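Long-range contact in glycosyl hyrolase, family 3 (Deinococcus radiodurans, PDB 3TEV), which is a family 3 glycoside hydrolase that probably hydrolyses O-glycosidic bonds: residues Arg275-Arg284 with Val298-Tyr309. Residues are numbered along the deposited sequence; the frame is centred on the assembly and turned at random.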
loop_
_atom_site.group_PDB
_atom_site.type_symbol
_atom_site.label_atom_id
_atom_site.label_comp_id
_atom_site.label_asym_id
_atom_site.label_seq_id
_atom_site.Cartn_x
_atom_site.Cartn_y
_atom_site.Cartn_z
ATOM N N ARG A 275 17.471 -6.966 -0.552
ATOM C CA ARG A 275 16.026 -7.161 -0.496
ATOM C C ARG A 275 15.573 -7.552 0.917
ATOM O O ARG A 275 14.763 -6.856 1.526
ATOM C CB ARG A 275 15.554 -8.188 -1.539
ATOM C CG ARG A 275 15.793 -7.795 -3.012
ATOM C CD ARG A 275 14.885 -6.632 -3.497
ATOM N NE ARG A 275 13.472 -7.011 -3.447
ATOM C CZ ARG A 275 12.661 -7.149 -4.503
ATOM N NH1 ARG A 275 13.113 -6.901 -5.750
ATOM N NH2 ARG A 275 11.384 -7.516 -4.293
ATOM N N GLY A 276 16.127 -8.644 1.440
ATOM C CA GLY A 276 15.745 -9.156 2.745
ATOM C C GLY A 276 16.000 -8.205 3.901
ATOM O O GLY A 276 15.133 -8.018 4.754
ATOM N N GLU A 277 17.186 -7.609 3.926
ATOM C CA GLU A 277 17.511 -6.551 4.878
ATOM C C GLU A 277 16.458 -5.421 4.861
ATOM O O GLU A 277 15.961 -5.021 5.905
ATOM C CB GLU A 277 18.937 -6.016 4.599
ATOM C CG GLU A 277 19.153 -4.509 4.835
ATOM C CD GLU A 277 20.498 -3.988 4.310
ATOM O OE1 GLU A 277 20.652 -3.773 3.077
ATOM O OE2 GLU A 277 21.411 -3.777 5.146
ATOM N N ALA A 278 16.106 -4.927 3.677
ATOM C CA ALA A 278 15.143 -3.837 3.560
ATOM C C ALA A 278 13.766 -4.240 4.128
ATOM O O ALA A 278 13.122 -3.465 4.832
ATOM C CB ALA A 278 15.037 -3.358 2.112
ATOM N N ALA A 279 13.329 -5.458 3.839
ATOM C CA ALA A 279 12.035 -5.914 4.297
ATOM C C ALA A 279 11.992 -6.060 5.836
ATOM O O ALA A 279 11.024 -5.665 6.475
ATOM C CB ALA A 279 11.673 -7.205 3.617
ATOM N N VAL A 280 13.064 -6.581 6.425
ATOM C CA VAL A 280 13.131 -6.723 7.870
ATOM C C VAL A 280 13.133 -5.338 8.521
ATOM O O VAL A 280 12.401 -5.085 9.481
ATOM C CB VAL A 280 14.350 -7.608 8.286
ATOM C CG1 VAL A 280 14.676 -7.475 9.769
ATOM C CG2 VAL A 280 14.075 -9.072 7.913
ATOM N N ARG A 281 13.916 -4.427 7.950
ATOM C CA ARG A 281 13.989 -3.055 8.459
ATOM C C ARG A 281 12.622 -2.341 8.375
ATOM O O ARG A 281 12.233 -1.657 9.330
ATOM C CB ARG A 281 15.101 -2.279 7.743
ATOM C CG ARG A 281 15.183 -0.782 8.077
ATOM C CD ARG A 281 15.818 -0.434 9.466
ATOM N NE ARG A 281 15.802 1.013 9.745
ATOM C CZ ARG A 281 16.447 1.608 10.757
ATOM N NH1 ARG A 281 17.183 0.906 11.614
ATOM N NH2 ARG A 281 16.363 2.923 10.914
ATOM N N ALA A 282 11.876 -2.539 7.280
ATOM C CA ALA A 282 10.533 -1.963 7.157
ATOM C C ALA A 282 9.594 -2.469 8.253
ATOM O O ALA A 282 8.859 -1.677 8.851
ATOM C CB ALA A 282 9.917 -2.234 5.773
ATOM N N LEU A 283 9.615 -3.780 8.507
ATOM C CA LEU A 283 8.731 -4.353 9.503
ATOM C C LEU A 283 9.116 -3.805 10.876
ATOM O O LEU A 283 8.249 -3.354 11.616
ATOM C CB LEU A 283 8.768 -5.880 9.471
ATOM C CG LEU A 283 8.135 -6.512 8.223
ATOM C CD1 LEU A 283 8.626 -7.948 8.068
ATOM C CD2 LEU A 283 6.576 -6.434 8.235
ATOM N N ARG A 284 10.417 -3.774 11.176
ATOM C CA ARG A 284 10.902 -3.247 12.458
ATOM C C ARG A 284 10.527 -1.778 12.630
ATOM O O ARG A 284 10.092 -1.368 13.712
ATOM C CB ARG A 284 12.420 -3.390 12.577
ATOM C CG ARG A 284 12.918 -4.764 12.947
ATOM C CD ARG A 284 14.416 -4.732 13.321
ATOM N NE ARG A 284 14.831 -5.997 13.928
ATOM C CZ ARG A 284 15.842 -6.744 13.503
ATOM N NH1 ARG A 284 16.590 -6.359 12.477
ATOM N NH2 ARG A 284 16.121 -7.877 14.122
ATOM N N VAL A 298 13.617 -13.768 -5.772
ATOM C CA VAL A 298 13.670 -12.624 -4.857
ATOM C C VAL A 298 12.624 -12.701 -3.754
ATOM O O VAL A 298 12.882 -12.265 -2.641
ATOM C CB VAL A 298 13.731 -11.205 -5.538
ATOM C CG1 VAL A 298 14.739 -11.210 -6.658
ATOM C CG2 VAL A 298 12.361 -10.702 -6.015
ATOM N N GLN A 299 11.457 -13.261 -4.053
ATOM C CA GLN A 299 10.420 -13.450 -3.030
ATOM C C GLN A 299 10.934 -14.408 -1.948
ATOM O O GLN A 299 10.773 -14.145 -0.743
ATOM C CB GLN A 299 9.097 -13.948 -3.633
ATOM C CG GLN A 299 8.397 -12.937 -4.567
ATOM C CD GLN A 299 7.135 -13.491 -5.220
ATOM O OE1 GLN A 299 6.722 -14.610 -4.933
ATOM N NE2 GLN A 299 6.510 -12.708 -6.085
ATOM N N GLN A 300 11.579 -15.492 -2.396
ATOM C CA GLN A 300 12.167 -16.494 -1.516
ATOM C C GLN A 300 13.251 -15.897 -0.624
ATOM O O GLN A 300 13.312 -16.207 0.576
ATOM C CB GLN A 300 12.694 -17.705 -2.309
ATOM C CG GLN A 300 11.564 -18.613 -2.821
ATOM C CD GLN A 300 12.033 -19.767 -3.718
ATOM O OE1 GLN A 300 13.023 -19.648 -4.464
ATOM N NE2 GLN A 300 11.309 -20.892 -3.660
ATOM N N ALA A 301 14.065 -15.008 -1.183
ATOM C CA ALA A 301 15.102 -14.367 -0.391
ATOM C C ALA A 301 14.499 -13.450 0.670
ATOM O O ALA A 301 15.053 -13.328 1.772
ATOM C CB ALA A 301 16.109 -13.602 -1.293
ATOM N N THR A 302 13.367 -12.816 0.352
ATOM C CA THR A 302 12.685 -11.973 1.316
ATOM C C THR A 302 12.071 -12.810 2.445
ATOM O O THR A 302 12.277 -12.508 3.624
ATOM C CB THR A 302 11.626 -11.080 0.637
ATOM O OG1 THR A 302 12.250 -10.324 -0.411
ATOM C CG2 THR A 302 11.014 -10.121 1.623
ATOM N N LEU A 303 11.327 -13.855 2.092
ATOM C CA LEU A 303 10.839 -14.829 3.068
ATOM C C LEU A 303 11.938 -15.301 4.019
ATOM O O LEU A 303 11.733 -15.320 5.230
ATOM C CB LEU A 303 10.280 -16.061 2.367
ATOM C CG LEU A 303 8.914 -15.887 1.747
ATOM C CD1 LEU A 303 8.722 -16.971 0.666
ATOM C CD2 LEU A 303 7.838 -15.950 2.841
ATOM N N ALA A 304 13.091 -15.677 3.462
ATOM C CA ALA A 304 14.189 -16.205 4.256
ATOM C C ALA A 304 14.660 -15.193 5.304
ATOM O O ALA A 304 14.902 -15.567 6.458
ATOM C CB ALA A 304 15.382 -16.689 3.350
ATOM N N ALA A 305 14.760 -13.920 4.922
ATOM C CA ALA A 305 15.173 -12.896 5.876
ATOM C C ALA A 305 14.088 -12.679 6.933
ATOM O O ALA A 305 14.382 -12.571 8.122
ATOM C CB ALA A 305 15.492 -11.586 5.165
ATOM N N VAL A 306 12.829 -12.628 6.515
ATOM C CA VAL A 306 11.771 -12.395 7.473
ATOM C C VAL A 306 11.634 -13.612 8.398
ATOM O O VAL A 306 11.264 -13.460 9.576
ATOM C CB VAL A 306 10.447 -12.018 6.763
ATOM C CG1 VAL A 306 9.289 -11.864 7.759
ATOM C CG2 VAL A 306 10.641 -10.716 5.960
ATOM N N ALA A 307 11.962 -14.807 7.887
ATOM C CA ALA A 307 11.925 -16.029 8.714
ATOM C C ALA A 307 12.878 -15.972 9.918
ATOM O O ALA A 307 12.617 -16.596 10.936
ATOM C CB ALA A 307 12.200 -17.294 7.870
ATOM N N GLU A 308 13.966 -15.211 9.804
ATOM C CA GLU A 308 14.928 -15.048 10.910
ATOM C C GLU A 308 14.484 -13.982 11.912
ATOM O O GLU A 308 14.815 -14.056 13.094
ATOM C CB GLU A 308 16.310 -14.683 10.371
ATOM C CG GLU A 308 16.848 -15.678 9.370
ATOM C CD GLU A 308 17.014 -17.068 9.976
ATOM O OE1 GLU A 308 17.387 -17.174 11.178
ATOM O OE2 GLU A 308 16.760 -18.063 9.254
ATOM N N TYR A 309 13.730 -13.000 11.428
ATOM C CA TYR A 309 13.225 -11.901 12.247
ATOM C C TYR A 309 12.035 -12.324 13.120
ATOM O O TYR A 309 11.975 -12.041 14.305
ATOM C CB TYR A 309 12.863 -10.734 11.317
ATOM C CG TYR A 309 11.853 -9.737 11.846
ATOM C CD1 TYR A 309 12.182 -8.827 12.859
ATOM C CD2 TYR A 309 10.572 -9.670 11.303
ATOM C CE1 TYR A 309 11.240 -7.907 13.330
ATOM C CE2 TYR A 309 9.661 -8.756 11.747
ATOM C CZ TYR A 309 9.989 -7.884 12.762
ATOM O OH TYR A 309 9.035 -6.989 13.199
#
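Gly276 and Ala305 bring together two neighbouring outer helices of a TIM-barrel domain, 275-285 and 296-309, joined in the chain through the barrel strand 290-291. The segment axes come within 8.0 Å and cross at -47°. The tight point is where Ala305 CB sits 3.4 Å from Gly276 CA; a CB on Gly276 would collide with that methyl, so the bare backbone is what lets the helices close up here. On the barrel side, Ala279 CB meets Thr302 CG2 at 3.6 Å, while Leu283 CD1 lies against both methyls of Val306; Val290 of the barrel strand packs under Ala279 and Leu283, and Leu22 of strand 22-24 under Thr302. One turn from the glycine, Val280 lays CG2 over the backbone of Ala305, 3.5 Å from its O, and both its methyls also touch Tyr309 CB.

Tyr309 covers the end of the interface. A chi1 of 157° sets CG roughly opposite the backbone N and carries the ring over to the other helix, where CE2 rests 3.8 Å from Leu283 CB. Arg284 marks the looser, solvent side: CG lies 3.6 Å from Tyr309 CE1, but the guanidinium stands nearly perpendicular to the ring, 85° between planes, so the two do not stack. Cut back to an alanine, Tyr309 would keep its CB but is likely to leave Leu283 CB and Arg284 CG without the ring they lie against. At the far end Arg275, bent at chi2 and chi3, curls its guanidinium so that Val298 CG2 lies over one face, toward its rim, while NH2 is hydrogen-bonded to Leu293 O. No hydrogen bond links the two segments; Thr302 OG1 instead turns back on its own helix, donating to Val298 O at 3.0 Å from the opposite face of the carbonyl plane to Thr302 N.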